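Local coordinates for vascular protein tyrosine phosphatase 1 (Rattus norvegicus, PDB 3I36) that probably removes phosphate from phosphotyrosine residues of other proteins, this chain being the catalytic domain of a receptor-type tyrosine phosphatase, at residues A64-N74 / S95-N103. Residues are numbered along the deposited sequence; the frame is centred on the assembly and turned at random.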
ATOM      1  N   ALA A  64      -0.337  -9.677  18.390  1.00 13.70           N
ATOM      2  CA  ALA A  64      -1.768  -9.649  18.101  1.00 19.01           C
ATOM      3  C   ALA A  64      -2.050 -10.534  16.890  1.00 16.78           C
ATOM      4  O   ALA A  64      -2.997 -11.315  16.880  1.00 15.89           O
ATOM      5  CB  ALA A  64      -2.260  -8.220  17.853  1.00 11.04           C
ATOM      6  N   ALA A  65      -1.205 -10.412  15.875  1.00 13.53           N
ATOM      7  CA  ALA A  65      -1.357 -11.193  14.647  1.00 14.60           C
ATOM      8  C   ALA A  65      -1.286 -12.689  14.897  1.00 17.01           C
ATOM      9  O   ALA A  65      -1.786 -13.466  14.096  1.00 14.51           O
ATOM     10  CB  ALA A  65      -0.301 -10.805  13.634  1.00 11.77           C
ATOM     11  N   GLU A  66      -0.642 -13.080  15.992  1.00 14.90           N
ATOM     12  CA  GLU A  66      -0.402 -14.489  16.286  1.00 18.80           C
ATOM     13  C   GLU A  66      -1.417 -15.063  17.268  1.00 23.71           C
ATOM     14  O   GLU A  66      -1.427 -16.272  17.533  1.00 22.37           O
ATOM     15  CB  GLU A  66       1.027 -14.676  16.804  1.00 20.57           C
ATOM     16  CG  GLU A  66       2.068 -14.483  15.717  1.00 26.28           C
ATOM     17  CD  GLU A  66       3.488 -14.350  16.252  1.00 34.12           C
ATOM     18  OE1 GLU A  66       3.658 -14.108  17.464  1.00 30.93           O
ATOM     19  OE2 GLU A  66       4.435 -14.473  15.446  1.00 36.83           O
ATOM     20  N   ILE A  67      -2.268 -14.205  17.814  1.00 18.37           N
ATOM     21  CA  ILE A  67      -3.328 -14.693  18.685  1.00 19.36           C
ATOM     22  C   ILE A  67      -4.207 -15.652  17.897  1.00 17.68           C
ATOM     23  O   ILE A  67      -4.524 -15.401  16.738  1.00 16.87           O
ATOM     24  CB  ILE A  67      -4.169 -13.540  19.277  1.00 17.49           C
ATOM     25  CG1 ILE A  67      -3.281 -12.663  20.170  1.00 21.19           C
ATOM     26  CG2 ILE A  67      -5.350 -14.091  20.072  1.00 20.24           C
ATOM     27  CD1 ILE A  67      -3.986 -11.462  20.731  1.00 19.76           C
ATOM     28  N   ALA A  68      -4.580 -16.764  18.525  1.00 15.49           N
ATOM     29  CA  ALA A  68      -5.321 -17.814  17.842  1.00 20.13           C
ATOM     30  C   ALA A  68      -6.497 -17.242  17.062  1.00 21.73           C
ATOM     31  O   ALA A  68      -6.692 -17.557  15.887  1.00 19.06           O
ATOM     32  CB  ALA A  68      -5.801 -18.876  18.850  1.00 20.17           C
ATOM     33  N   GLU A  69      -7.270 -16.389  17.726  1.00 20.15           N
ATOM     34  CA  GLU A  69      -8.465 -15.797  17.139  1.00 21.00           C
ATOM     35  C   GLU A  69      -8.143 -14.949  15.905  1.00 19.09           C
ATOM     36  O   GLU A  69      -8.983 -14.774  15.027  1.00 17.99           O
ATOM     37  CB  GLU A  69      -9.186 -14.934  18.183  1.00 29.56           C
ATOM     38  CG  GLU A  69      -9.868 -15.721  19.305  1.00 47.33           C
ATOM     39  CD  GLU A  69      -8.899 -16.546  20.148  1.00 55.95           C
ATOM     40  OE1 GLU A  69      -7.734 -16.122  20.329  1.00 42.93           O
ATOM     41  OE2 GLU A  69      -9.312 -17.624  20.638  1.00 63.18           O
ATOM     42  N   ASN A  70      -6.927 -14.421  15.840  1.00 14.99           N
ATOM     43  CA  ASN A  70      -6.561 -13.532  14.741  1.00 17.57           C
ATOM     44  C   ASN A  70      -5.856 -14.238  13.597  1.00 19.28           C
ATOM     45  O   ASN A  70      -5.735 -13.683  12.519  1.00 13.57           O
ATOM     46  CB  ASN A  70      -5.704 -12.374  15.243  1.00 14.33           C
ATOM     47  CG  ASN A  70      -6.464 -11.470  16.160  1.00 14.52           C
ATOM     48  OD1 ASN A  70      -7.685 -11.384  16.071  1.00 20.11           O
ATOM     49  ND2 ASN A  70      -5.765 -10.807  17.062  1.00 12.94           N
ATOM     50  N   ARG A  71      -5.396 -15.462  13.825  1.00 17.58           N
ATOM     51  CA  ARG A  71      -4.583 -16.117  12.813  1.00 16.91           C
ATOM     52  C   ARG A  71      -5.345 -16.258  11.507  1.00 18.95           C
ATOM     53  O   ARG A  71      -4.784 -16.094  10.429  1.00 17.19           O
ATOM     54  CB  ARG A  71      -4.093 -17.473  13.302  1.00 15.30           C
ATOM     55  CG  ARG A  71      -3.083 -17.357  14.436  1.00 20.77           C
ATOM     56  CD  ARG A  71      -2.898 -18.700  15.160  1.00 32.04           C
ATOM     57  NE  ARG A  71      -2.363 -18.507  16.508  1.00 40.11           N
ATOM     58  CZ  ARG A  71      -2.243 -19.470  17.416  1.00 49.02           C
ATOM     59  NH1 ARG A  71      -2.614 -20.708  17.121  1.00 53.53           N
ATOM     60  NH2 ARG A  71      -1.752 -19.194  18.618  1.00 44.32           N
ATOM     61  N   GLY A  72      -6.637 -16.528  11.617  1.00 16.04           N
ATOM     62  CA  GLY A  72      -7.470 -16.722  10.449  1.00 18.69           C
ATOM     63  C   GLY A  72      -7.839 -15.410   9.791  1.00 17.48           C
ATOM     64  O   GLY A  72      -8.493 -15.400   8.752  1.00 21.72           O
ATOM     65  N   LYS A  73      -7.424 -14.301  10.397  1.00 13.45           N
ATOM     66  CA  LYS A  73      -7.687 -12.992   9.818  1.00 14.05           C
ATOM     67  C   LYS A  73      -6.491 -12.563   8.983  1.00 17.26           C
ATOM     68  O   LYS A  73      -6.475 -11.487   8.391  1.00 14.73           O
ATOM     69  CB  LYS A  73      -7.968 -11.976  10.921  1.00 16.87           C
ATOM     70  CG  LYS A  73      -9.114 -12.358  11.844  1.00 13.35           C
ATOM     71  CD  LYS A  73      -9.209 -11.347  12.977  1.00 14.49           C
ATOM     72  CE  LYS A  73     -10.307 -11.708  13.974  1.00 11.97           C
ATOM     73  NZ  LYS A  73     -10.273 -10.734  15.104  1.00 12.31           N
ATOM     74  N   ASN A  74      -5.479 -13.416   8.948  1.00 14.55           N
ATOM     75  CA  ASN A  74      -4.304 -13.154   8.140  1.00 14.27           C
ATOM     76  C   ASN A  74      -4.361 -13.945   6.860  1.00 14.83           C
ATOM     77  O   ASN A  74      -4.570 -15.155   6.882  1.00 13.80           O
ATOM     78  CB  ASN A  74      -3.054 -13.538   8.906  1.00 14.89           C
ATOM     79  CG  ASN A  74      -2.922 -12.772  10.180  1.00 11.64           C
ATOM     80  OD1 ASN A  74      -3.176 -11.576  10.213  1.00 12.90           O
ATOM     81  ND2 ASN A  74      -2.525 -13.456  11.242  1.00 14.11           N
ATOM     82  N   SER A  95     -11.175  -8.260  22.788  1.00 23.32           N
ATOM     83  CA  SER A  95      -9.999  -7.482  22.463  1.00 23.39           C
ATOM     84  C   SER A  95      -9.548  -7.759  21.026  1.00 14.79           C
ATOM     85  O   SER A  95      -9.060  -6.861  20.348  1.00 18.72           O
ATOM     86  CB  SER A  95      -8.878  -7.817  23.439  1.00 27.14           C
ATOM     87  OG  SER A  95      -8.614  -9.206  23.414  1.00 29.40           O
ATOM     88  N   THR A  96      -9.723  -8.995  20.560  1.00 18.07           N
ATOM     89  CA  THR A  96      -9.257  -9.355  19.215  1.00 13.60           C
ATOM     90  C   THR A  96     -10.113  -8.723  18.131  1.00 18.95           C
ATOM     91  O   THR A  96      -9.778  -8.782  16.946  1.00 17.50           O
ATOM     92  CB  THR A  96      -9.208 -10.872  18.999  1.00 18.38           C
ATOM     93  OG1 THR A  96     -10.518 -11.419  19.206  1.00 19.25           O
ATOM     94  CG2 THR A  96      -8.231 -11.509  19.973  1.00 21.85           C
ATOM     95  N   ASP A  97     -11.214  -8.105  18.535  1.00 17.22           N
ATOM     96  CA  ASP A  97     -11.994  -7.312  17.591  1.00 17.86           C
ATOM     97  C   ASP A  97     -11.144  -6.175  17.026  1.00 14.72           C
ATOM     98  O   ASP A  97     -11.474  -5.604  16.000  1.00 17.05           O
ATOM     99  CB  ASP A  97     -13.195  -6.691  18.284  1.00 20.65           C
ATOM    100  CG  ASP A  97     -14.229  -7.707  18.685  1.00 26.47           C
ATOM    101  OD1 ASP A  97     -14.159  -8.868  18.218  1.00 29.14           O
ATOM    102  OD2 ASP A  97     -15.116  -7.322  19.464  1.00 33.57           O
ATOM    103  N   ASP A  98     -10.060  -5.830  17.706  1.00 15.67           N
ATOM    104  CA  ASP A  98      -9.275  -4.681  17.271  1.00 13.27           C
ATOM    105  C   ASP A  98      -8.389  -5.049  16.092  1.00 17.13           C
ATOM    106  O   ASP A  98      -7.725  -4.199  15.493  1.00 15.29           O
ATOM    107  CB  ASP A  98      -8.447  -4.103  18.431  1.00 14.02           C
ATOM    108  CG  ASP A  98      -7.187  -4.919  18.750  1.00 19.04           C
ATOM    109  OD1 ASP A  98      -6.857  -5.910  18.058  1.00 16.71           O
ATOM    110  OD2 ASP A  98      -6.499  -4.543  19.716  1.00 23.97           O
ATOM    111  N   TYR A  99      -8.414  -6.318  15.728  1.00 14.68           N
ATOM    112  CA  TYR A  99      -7.359  -6.829  14.877  1.00 14.92           C
ATOM    113  C   TYR A  99      -7.694  -6.771  13.411  1.00 12.45           C
ATOM    114  O   TYR A  99      -8.761  -7.208  12.976  1.00 15.22           O
ATOM    115  CB  TYR A  99      -6.984  -8.267  15.220  1.00 10.89           C
ATOM    116  CG  TYR A  99      -5.854  -8.707  14.346  1.00 10.41           C
ATOM    117  CD1 TYR A  99      -4.543  -8.374  14.668  1.00 13.63           C
ATOM    118  CD2 TYR A  99      -6.092  -9.394  13.161  1.00 12.41           C
ATOM    119  CE1 TYR A  99      -3.495  -8.731  13.850  1.00 13.52           C
ATOM    120  CE2 TYR A  99      -5.039  -9.774  12.332  1.00 11.63           C
ATOM    121  CZ  TYR A  99      -3.741  -9.428  12.691  1.00 12.19           C
ATOM    122  OH  TYR A  99      -2.695  -9.778  11.888  1.00 11.00           O
ATOM    123  N   ILE A 100      -6.745  -6.248  12.649  1.00 10.86           N
ATOM    124  CA  ILE A 100      -6.792  -6.380  11.211  1.00 10.88           C
ATOM    125  C   ILE A 100      -5.361  -6.442  10.732  1.00 11.23           C
ATOM    126  O   ILE A 100      -4.457  -5.832  11.323  1.00 12.53           O
ATOM    127  CB  ILE A 100      -7.530  -5.208  10.551  1.00  9.69           C
ATOM    128  CG1 ILE A 100      -7.614  -5.426   9.026  1.00 12.89           C
ATOM    129  CG2 ILE A 100      -6.827  -3.895  10.917  1.00 10.40           C
ATOM    130  CD1 ILE A 100      -8.723  -4.618   8.349  1.00 11.50           C
ATOM    131  N   ASN A 101      -5.139  -7.213   9.682  1.00 10.90           N
ATOM    132  CA  ASN A 101      -3.808  -7.338   9.154  1.00  8.56           C
ATOM    133  C   ASN A 101      -3.503  -6.096   8.339  1.00 11.21           C
ATOM    134  O   ASN A 101      -3.770  -6.044   7.140  1.00 10.32           O
ATOM    135  CB  ASN A 101      -3.666  -8.577   8.295  1.00  9.70           C
ATOM    136  CG  ASN A 101      -2.223  -8.861   7.975  1.00 12.83           C
ATOM    137  OD1 ASN A 101      -1.501  -7.970   7.516  1.00 13.73           O
ATOM    138  ND2 ASN A 101      -1.778 -10.086   8.243  1.00 10.90           N
ATOM    139  N   ALA A 102      -2.985  -5.089   9.029  1.00  8.59           N
ATOM    140  CA  ALA A 102      -2.755  -3.774   8.450  1.00  9.59           C
ATOM    141  C   ALA A 102      -1.821  -3.023   9.369  1.00  6.74           C
ATOM    142  O   ALA A 102      -1.857  -3.192  10.592  1.00 11.05           O
ATOM    143  CB  ALA A 102      -4.075  -3.004   8.311  1.00  7.56           C
ATOM    144  N   ASN A 103      -0.984  -2.177   8.783  1.00 11.22           N
ATOM    145  CA  ASN A 103      -0.117  -1.321   9.575  1.00  7.96           C
ATOM    146  C   ASN A 103      -0.135   0.069   8.995  1.00  6.46           C
ATOM    147  O   ASN A 103      -0.241   0.236   7.781  1.00  8.07           O
ATOM    148  CB  ASN A 103       1.327  -1.810   9.519  1.00  8.76           C
ATOM    149  CG  ASN A 103       1.492  -3.157  10.149  1.00 10.41           C
ATOM    150  OD1 ASN A 103       1.709  -3.278  11.362  1.00 15.43           O
ATOM    151  ND2 ASN A 103       1.390  -4.182   9.334  1.00  6.41           N
TER
HETATM  152  O   HOH W   1      -6.032  -8.460  18.698  1.00 14.78           O
HETATM  153  O   HOH W   2      -7.268  -8.855   8.737  1.00 12.26           O
HETATM  154  O   HOH W   3     -10.955  -8.379  13.937  1.00 15.13           O
HETATM  155  O   HOH W   4     -12.126 -11.403  17.020  1.00 32.51           O
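Residues 64-74, two short helical turns ending in a type I beta turn from Arg71 to Asn74, lie over residues 95-103, where a 3-10 segment runs into a short strand, and the CA atoms come nearest at Asn74 and Asn101, 5.9 Å apart. The contact is a worked example of a buried tyrosine held at both its ring and its hydroxyl. Tyr99 holds CG opposite the backbone nitrogen (chi1 -178°), which directs the ring toward 64-74. The amide of Asn70 lies stacked on the ring, the planes 16° apart, with CB over the face, 3.8 Å from the ring centroid. Lys73 runs past the edge in the opposite direction, CD near CD2, while Ala64 CB packs near CD1 and Ala65 CB near CE1. At the ring's end Tyr99 OH donates to Asn74 OD1 (2.5 Å), in the carbonyl plane and on a lone pair. A phenylalanine in place of Tyr99 would probably keep the stack but leave Asn74 OD1 with one donor fewer and its amide less firmly set. Asn101 ND2 reaches Asn74 OD1 at 2.8 Å from above the carbonyl plane, and also bonds Val79 O. Asn74 ND2 turns back to Ala65 O. Asn70 is fixed likewise, ND2 giving a nearly straight bond (169°) to Ala64 O and OD1 receiving Lys73 NZ at 2.8 Å. Lys73 and Asn74 begin the Lys-Asn-Arg-Tyr motif of this family's phosphotyrosine-recognition loop; Asn101 lies about 7 Å, side chain to side chain, from Val248 of the probable substrate-binding loop. In the fold, Arg86 of strand 86-88 and Pro81 also touch Tyr99; the chain then turns into edge strand 102-105 beside 114-117 in the central sheet, with helix 125-134 packing against Ile100 and Ala102.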